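Local coordinates for protein Hcp1 family type VI secretion system effector (Salmonella typhimurium, PDB 5XHH) that probably serves as a structural component and effector of the type VI secretion system, stacking, as Hcp proteins do, as hexameric rings into the tube the machinery expels, at residues A[97-103]-A[129-135]; A[9-15]-A[63-69]. All blocks are in the same frame, centred on the assembly; numbering follows the deposited sequence.

Contact 1: residues A[97-103]-A[129-135]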
loop_
_atom_site.group_PDB
_atom_site.type_symbol
_atom_site.label_atom_id
_atom_site.label_comp_id
_atom_site.label_asym_id
_atom_site.label_seq_id
_atom_site.Cartn_x
_atom_site.Cartn_y
_atom_site.Cartn_z
ATOM N N LEU A 97 7.330 -10.857 -3.970
ATOM C CA LEU A 97 7.192 -10.019 -2.775
ATOM C C LEU A 97 5.736 -9.662 -2.496
ATOM O O LEU A 97 5.022 -9.212 -3.399
ATOM C CB LEU A 97 8.041 -8.740 -2.916
ATOM C CG LEU A 97 8.028 -7.698 -1.784
ATOM C CD1 LEU A 97 8.572 -8.257 -0.440
ATOM C CD2 LEU A 97 8.795 -6.429 -2.215
ATOM N N LYS A 98 5.312 -9.802 -1.234
ATOM C CA LYS A 98 3.930 -9.494 -0.861
ATOM C C LYS A 98 3.852 -8.847 0.521
ATOM O O LYS A 98 4.459 -9.333 1.474
ATOM C CB LYS A 98 3.072 -10.766 -0.902
ATOM C CG LYS A 98 1.637 -10.602 -0.432
ATOM C CD LYS A 98 0.779 -11.818 -0.891
ATOM C CE LYS A 98 -0.441 -12.017 -0.010
ATOM N NZ LYS A 98 -1.476 -13.007 -0.519
ATOM N N TYR A 99 3.119 -7.742 0.628
ATOM C CA TYR A 99 2.771 -7.150 1.913
ATOM C C TYR A 99 1.261 -7.218 2.085
ATOM O O TYR A 99 0.510 -6.790 1.199
ATOM C CB TYR A 99 3.216 -5.685 2.031
ATOM C CG TYR A 99 4.680 -5.424 1.788
ATOM C CD1 TYR A 99 5.626 -5.658 2.775
ATOM C CD2 TYR A 99 5.112 -4.908 0.580
ATOM C CE1 TYR A 99 6.985 -5.404 2.549
ATOM C CE2 TYR A 99 6.450 -4.661 0.341
ATOM C CZ TYR A 99 7.378 -4.909 1.332
ATOM O OH TYR A 99 8.690 -4.649 1.082
ATOM N N THR A 100 0.821 -7.716 3.225
ATOM C CA THR A 100 -0.595 -7.757 3.585
ATOM C C THR A 100 -0.783 -6.802 4.755
ATOM O O THR A 100 -0.244 -7.032 5.841
ATOM C CB THR A 100 -1.033 -9.180 3.939
ATOM O OG1 THR A 100 -0.846 -10.021 2.796
ATOM C CG2 THR A 100 -2.483 -9.206 4.325
ATOM N N PHE A 101 -1.503 -5.717 4.516
ATOM C CA PHE A 101 -1.789 -4.707 5.524
ATOM C C PHE A 101 -3.219 -4.903 6.007
ATOM O O PHE A 101 -4.091 -5.332 5.243
ATOM C CB PHE A 101 -1.649 -3.281 4.973
ATOM C CG PHE A 101 -0.361 -3.005 4.240
ATOM C CD1 PHE A 101 -0.259 -3.229 2.876
ATOM C CD2 PHE A 101 0.724 -2.457 4.902
ATOM C CE1 PHE A 101 0.929 -2.940 2.190
ATOM C CE2 PHE A 101 1.899 -2.173 4.236
ATOM C CZ PHE A 101 2.007 -2.413 2.882
ATOM N N THR A 102 -3.465 -4.576 7.276
ATOM C CA THR A 102 -4.836 -4.600 7.768
ATOM C C THR A 102 -5.169 -3.310 8.496
ATOM O O THR A 102 -4.284 -2.613 8.997
ATOM C CB THR A 102 -5.109 -5.771 8.728
ATOM O OG1 THR A 102 -4.428 -5.539 9.961
ATOM C CG2 THR A 102 -4.687 -7.093 8.127
ATOM N N ASP A 103 -6.473 -3.028 8.574
ATOM C CA ASP A 103 -7.010 -1.913 9.351
ATOM C C ASP A 103 -6.404 -0.591 8.873
ATOM O O ASP A 103 -5.613 0.065 9.550
ATOM C CB ASP A 103 -6.768 -2.141 10.849
ATOM C CG ASP A 103 -7.251 -0.994 11.708
ATOM O OD1 ASP A 103 -8.380 -0.512 11.483
ATOM O OD2 ASP A 103 -6.488 -0.572 12.602
ATOM N N PHE A 129 -1.849 2.136 8.228
ATOM C CA PHE A 129 -2.178 0.756 8.545
ATOM C C PHE A 129 -1.686 0.449 9.950
ATOM O O PHE A 129 -0.671 0.989 10.400
ATOM C CB PHE A 129 -1.564 -0.236 7.530
ATOM C CG PHE A 129 -0.066 -0.154 7.429
ATOM C CD1 PHE A 129 0.534 0.714 6.532
ATOM C CD2 PHE A 129 0.742 -0.932 8.236
ATOM C CE1 PHE A 129 1.920 0.800 6.438
ATOM C CE2 PHE A 129 2.123 -0.853 8.152
ATOM C CZ PHE A 129 2.715 0.021 7.242
ATOM N N SER A 130 -2.404 -0.420 10.647
ATOM C CA SER A 130 -1.933 -0.793 11.968
ATOM C C SER A 130 -1.154 -2.098 11.991
ATOM O O SER A 130 -0.398 -2.313 12.938
ATOM C CB SER A 130 -3.102 -0.849 12.959
ATOM O OG SER A 130 -4.210 -1.476 12.384
ATOM N N THR A 131 -1.285 -2.964 10.979
ATOM C CA THR A 131 -0.490 -4.186 10.942
ATOM C C THR A 131 -0.016 -4.465 9.527
ATOM O O THR A 131 -0.721 -4.188 8.548
ATOM C CB THR A 131 -1.256 -5.431 11.436
ATOM O OG1 THR A 131 -1.962 -6.012 10.334
ATOM C CG2 THR A 131 -2.246 -5.087 12.541
ATOM N N VAL A 132 1.175 -5.059 9.431
ATOM C CA VAL A 132 1.734 -5.445 8.139
ATOM C C VAL A 132 2.394 -6.803 8.276
ATOM O O VAL A 132 3.037 -7.102 9.290
ATOM C CB VAL A 132 2.742 -4.408 7.589
ATOM C CG1 VAL A 132 3.895 -4.184 8.546
ATOM C CG2 VAL A 132 3.269 -4.825 6.204
ATOM N N LYS A 133 2.244 -7.623 7.244
ATOM C CA LYS A 133 2.908 -8.919 7.195
ATOM C C LYS A 133 3.525 -9.069 5.821
ATOM O O LYS A 133 2.824 -8.954 4.811
ATOM C CB LYS A 133 1.929 -10.060 7.470
ATOM C CG LYS A 133 2.482 -11.405 7.075
ATOM C CD LYS A 133 1.720 -12.541 7.732
ATOM C CE LYS A 133 2.575 -13.214 8.807
ATOM N NZ LYS A 133 1.994 -14.500 9.319
ATOM N N GLN A 134 4.823 -9.324 5.765
ATOM C CA GLN A 134 5.483 -9.479 4.483
ATOM C C GLN A 134 5.881 -10.933 4.272
ATOM O O GLN A 134 6.258 -11.631 5.217
ATOM C CB GLN A 134 6.691 -8.534 4.362
ATOM C CG GLN A 134 8.000 -8.993 4.926
ATOM C CD GLN A 134 9.123 -7.956 4.697
ATOM O OE1 GLN A 134 9.956 -8.105 3.799
ATOM N NE2 GLN A 134 9.143 -6.922 5.517
ATOM N N GLU A 135 5.764 -11.367 3.018
ATOM C CA GLU A 135 6.170 -12.675 2.533
ATOM C C GLU A 135 7.095 -12.487 1.345
ATOM O O GLU A 135 6.749 -11.790 0.387
ATOM C CB GLU A 135 4.954 -13.509 2.104
ATOM C CG GLU A 135 3.965 -13.759 3.227
ATOM C CD GLU A 135 2.665 -14.366 2.726
ATOM O OE1 GLU A 135 1.607 -13.729 2.914
ATOM O OE2 GLU A 135 2.712 -15.463 2.126
HETATM O O HOH W 1 10.481 -5.623 2.547
HETATM O O HOH W 2 -1.096 -7.741 8.379
HETATM O O HOH W 3 1.918 -10.895 2.869
#
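Glu135, Phe101 and Lys98 lose the most surface where strand 97-102 runs antiparallel to strand 131-135, their axes 4.6 Å apart at 163°. Glu135 and Lys98 form a hydrogen-bonded pair at one end of the ladder: Lys98 N donates to Glu135 O (2.9 Å) and Glu135 N to Lys98 O (2.9 Å). Their side chains run along the same face, Lys98 CE 4.0 Å from Glu135 OE1, and a water links that carboxylate to Thr100 OG1 and Lys133 O. The ladder continues through Thr100 and Lys133 to Thr102 N, which donates to Thr131 O (3.0 Å), while Thr102 OG1 and Thr131 OG1 are hydrogen-bonded at 2.5 Å. These are neighbouring strands of the large antiparallel sheet of the Hcp beta-barrel fold, with strands 79-88 and 148-154 flanking the pair. On the other face Phe101 turns inward beside Val132, Phe101 CE2 lying 3.6 Å from Val132 CG2, and its edge points at the face of Phe129, ring centroids 4.6 Å apart and planes at 58°. Leu56 and Val53 of strand 51-61 touch Phe101 and Phe129 respectively, so this cluster joins the two sheets of the barrel. Both segments turn a corner at the end of the ladder, at Asp103 and Ser130, where Ser130 OG gives Asp103 OD2 a very short hydrogen bond of 2.5 Å; the same carboxylate forms a salt bridge with Lys156.

Contact 2: residues A[9-15]-A[63-69]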
loop_
_atom_site.group_PDB
_atom_site.type_symbol
_atom_site.label_atom_id
_atom_site.label_comp_id
_atom_site.label_asym_id
_atom_site.label_seq_id
_atom_site.Cartn_x
_atom_site.Cartn_y
_atom_site.Cartn_z
ATOM N N ILE A 9 -7.213 -3.364 -2.731
ATOM C CA ILE A 9 -7.808 -2.687 -1.589
ATOM C C ILE A 9 -9.259 -3.132 -1.450
ATOM O O ILE A 9 -10.044 -3.001 -2.395
ATOM C CB ILE A 9 -7.724 -1.159 -1.731
ATOM C CG1 ILE A 9 -6.270 -0.709 -1.914
ATOM C CG2 ILE A 9 -8.337 -0.497 -0.503
ATOM C CD1 ILE A 9 -6.131 0.783 -2.112
ATOM N N ASP A 10 -9.616 -3.647 -0.271
ATOM C CA ASP A 10 -11.003 -4.031 -0.017
ATOM C C ASP A 10 -11.929 -2.851 -0.289
ATOM O O ASP A 10 -11.702 -1.742 0.201
ATOM C CB ASP A 10 -11.181 -4.501 1.428
ATOM C CG ASP A 10 -10.637 -5.892 1.678
ATOM O OD1 ASP A 10 -10.280 -6.593 0.714
ATOM O OD2 ASP A 10 -10.605 -6.295 2.858
ATOM N N GLY A 11 -12.962 -3.086 -1.091
ATOM C CA GLY A 11 -13.922 -2.052 -1.406
ATOM C C GLY A 11 -13.444 -0.971 -2.353
ATOM O O GLY A 11 -14.237 -0.094 -2.709
ATOM N N ILE A 12 -12.184 -0.998 -2.781
ATOM C CA ILE A 12 -11.664 0.030 -3.681
ATOM C C ILE A 12 -10.995 -0.646 -4.865
ATOM O O ILE A 12 -9.770 -0.816 -4.892
ATOM C CB ILE A 12 -10.690 0.983 -2.959
ATOM C CG1 ILE A 12 -11.412 1.704 -1.828
ATOM C CG2 ILE A 12 -10.143 2.044 -3.911
ATOM C CD1 ILE A 12 -10.578 2.715 -1.115
ATOM N N ASP A 13 -11.796 -1.035 -5.848
ATOM C CA ASP A 13 -11.268 -1.643 -7.054
ATOM C C ASP A 13 -10.448 -0.653 -7.859
ATOM O O ASP A 13 -10.751 0.542 -7.926
ATOM C CB ASP A 13 -12.392 -2.165 -7.943
ATOM C CG ASP A 13 -13.083 -3.366 -7.355
ATOM O OD1 ASP A 13 -12.591 -3.893 -6.335
ATOM O OD2 ASP A 13 -14.105 -3.786 -7.930
ATOM N N GLY A 14 -9.413 -1.173 -8.489
ATOM C CA GLY A 14 -8.715 -0.494 -9.534
ATOM C C GLY A 14 -9.151 -0.978 -10.898
ATOM O O GLY A 14 -10.284 -1.430 -11.096
ATOM N N GLU A 15 -8.224 -0.939 -11.838
ATOM C CA GLU A 15 -8.553 -1.045 -13.243
ATOM C C GLU A 15 -7.790 -2.147 -13.954
ATOM O O GLU A 15 -8.032 -2.368 -15.141
ATOM C CB GLU A 15 -8.251 0.293 -13.925
ATOM C CG GLU A 15 -9.210 0.719 -14.969
ATOM C CD GLU A 15 -8.957 2.143 -15.363
ATOM O OE1 GLU A 15 -9.400 3.051 -14.633
ATOM O OE2 GLU A 15 -8.267 2.347 -16.376
ATOM N N ASP A 63 -7.219 6.705 -11.899
ATOM C CA ASP A 63 -7.890 5.550 -12.484
ATOM C C ASP A 63 -9.189 5.307 -11.728
ATOM O O ASP A 63 -9.629 6.156 -10.948
ATOM C CB ASP A 63 -6.950 4.327 -12.492
ATOM C CG ASP A 63 -6.496 3.909 -11.092
ATOM O OD1 ASP A 63 -7.194 4.217 -10.104
ATOM O OD2 ASP A 63 -5.430 3.251 -10.993
ATOM N N ARG A 64 -9.787 4.123 -11.937
ATOM C CA ARG A 64 -11.092 3.822 -11.359
ATOM C C ARG A 64 -11.086 3.899 -9.832
ATOM O O ARG A 64 -12.129 4.154 -9.224
ATOM C CB ARG A 64 -11.566 2.435 -11.820
ATOM C CG ARG A 64 -12.848 1.951 -11.136
ATOM C CD ARG A 64 -13.065 0.446 -11.271
ATOM N NE ARG A 64 -13.754 0.093 -12.508
ATOM C CZ ARG A 64 -15.078 0.025 -12.639
ATOM N NH1 ARG A 64 -15.869 0.291 -11.608
ATOM N NH2 ARG A 64 -15.616 -0.308 -13.804
ATOM N N ALA A 65 -9.937 3.682 -9.189
ATOM C CA ALA A 65 -9.908 3.728 -7.729
ATOM C C ALA A 65 -9.956 5.150 -7.191
ATOM O O ALA A 65 -10.369 5.356 -6.044
ATOM C CB ALA A 65 -8.654 3.027 -7.196
ATOM N N SER A 66 -9.570 6.131 -8.010
ATOM C CA SER A 66 -9.348 7.480 -7.501
ATOM C C SER A 66 -10.575 8.091 -6.837
ATOM O O SER A 66 -10.446 8.581 -5.702
ATOM C CB SER A 66 -8.805 8.352 -8.637
ATOM O OG SER A 66 -7.509 7.934 -8.997
ATOM N N PRO A 67 -11.771 8.097 -7.442
ATOM C CA PRO A 67 -12.917 8.683 -6.727
ATOM C C PRO A 67 -13.212 7.979 -5.419
ATOM O O PRO A 67 -13.638 8.628 -4.455
ATOM C CB PRO A 67 -14.078 8.539 -7.727
ATOM C CG PRO A 67 -13.429 8.354 -9.065
ATOM C CD PRO A 67 -12.176 7.569 -8.757
ATOM N N ASN A 68 -12.972 6.668 -5.339
ATOM C CA ASN A 68 -13.244 5.968 -4.092
ATOM C C ASN A 68 -12.152 6.186 -3.061
ATOM O O ASN A 68 -12.451 6.252 -1.866
ATOM C CB ASN A 68 -13.452 4.479 -4.355
ATOM C CG ASN A 68 -14.874 4.171 -4.763
ATOM O OD1 ASN A 68 -15.810 4.719 -4.197
ATOM N ND2 ASN A 68 -15.042 3.320 -5.762
ATOM N N LEU A 69 -10.890 6.292 -3.482
ATOM C CA LEU A 69 -9.858 6.719 -2.536
ATOM C C LEU A 69 -10.204 8.088 -1.948
ATOM O O LEU A 69 -10.146 8.284 -0.733
ATOM C CB LEU A 69 -8.489 6.739 -3.219
ATOM C CG LEU A 69 -7.956 5.378 -3.657
ATOM C CD1 LEU A 69 -6.831 5.565 -4.628
ATOM C CD2 LEU A 69 -7.463 4.597 -2.432
HETATM O O HOH W 4 -12.986 1.986 -7.452
HETATM O O HOH W 5 -5.750 0.648 -11.628
#
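No backbone-to-backbone hydrogen bond joins the loop 9-15 to the start of helix 66-75; the direct hydrogen bond runs from the backbone amide, Arg64 N, to the side-chain oxygen Glu15 OE1 (2.9 Å). Two waters supplement it. One donates to Asp13 O and Arg64 O and accepts from Asn68 ND2, while Asn68 OD1 accepts a hydrogen bond from Lys71; the other accepts from Glu15 N and donates to Asp63 OD2, which also bonds to His60. Asp63 and Ser66 form a capping box at the head of the helix: Ala65 N donates to Asp63 OD1 (2.9 Å) and Asp63 N to Ser66 OG (3.2 Å), across a type I turn. The helix fills the connection between strands 51-61 and 79-88 of the Hcp barrel, and the loop, leaving strand 3-9 through a type II turn from Ile9 to Ile12, runs past its first residues. Apolar contacts complete the interface. Ile12 CG2 sits 3.7 Å from Ala65 CB and Ile12 CD1 3.9 Å from Leu69 CD2, with Ile9 CD1 4.1 Å from the same Leu69 methyl. Ile25 touches Ile9 and Ala65, and Val125 of strand 121-129 touches Leu69.

How the contacts relate
From the N terminus, strand 3-9 of the larger sheet runs into the loop 9-15, and contact 2 closes when the chain, after strand 51-61 of the smaller sheet, returns at 63-69 to begin the helix. The chain then passes through strand 79-88 to 97-103, and contact 1 closes a second loop at 129-135 once strands 104-113 and 121-129 have been added to the smaller sheet. The two loops are therefore in series, neither enclosing nor crossing the other. The centres of the contacts lie about 18 Å apart and their nearest atoms about 7 Å, without touching. Contact 1 pairs neighbouring strands within the larger sheet, whereas contact 2 ties the start of helix 66-75 to the loop that follows strand 3-9.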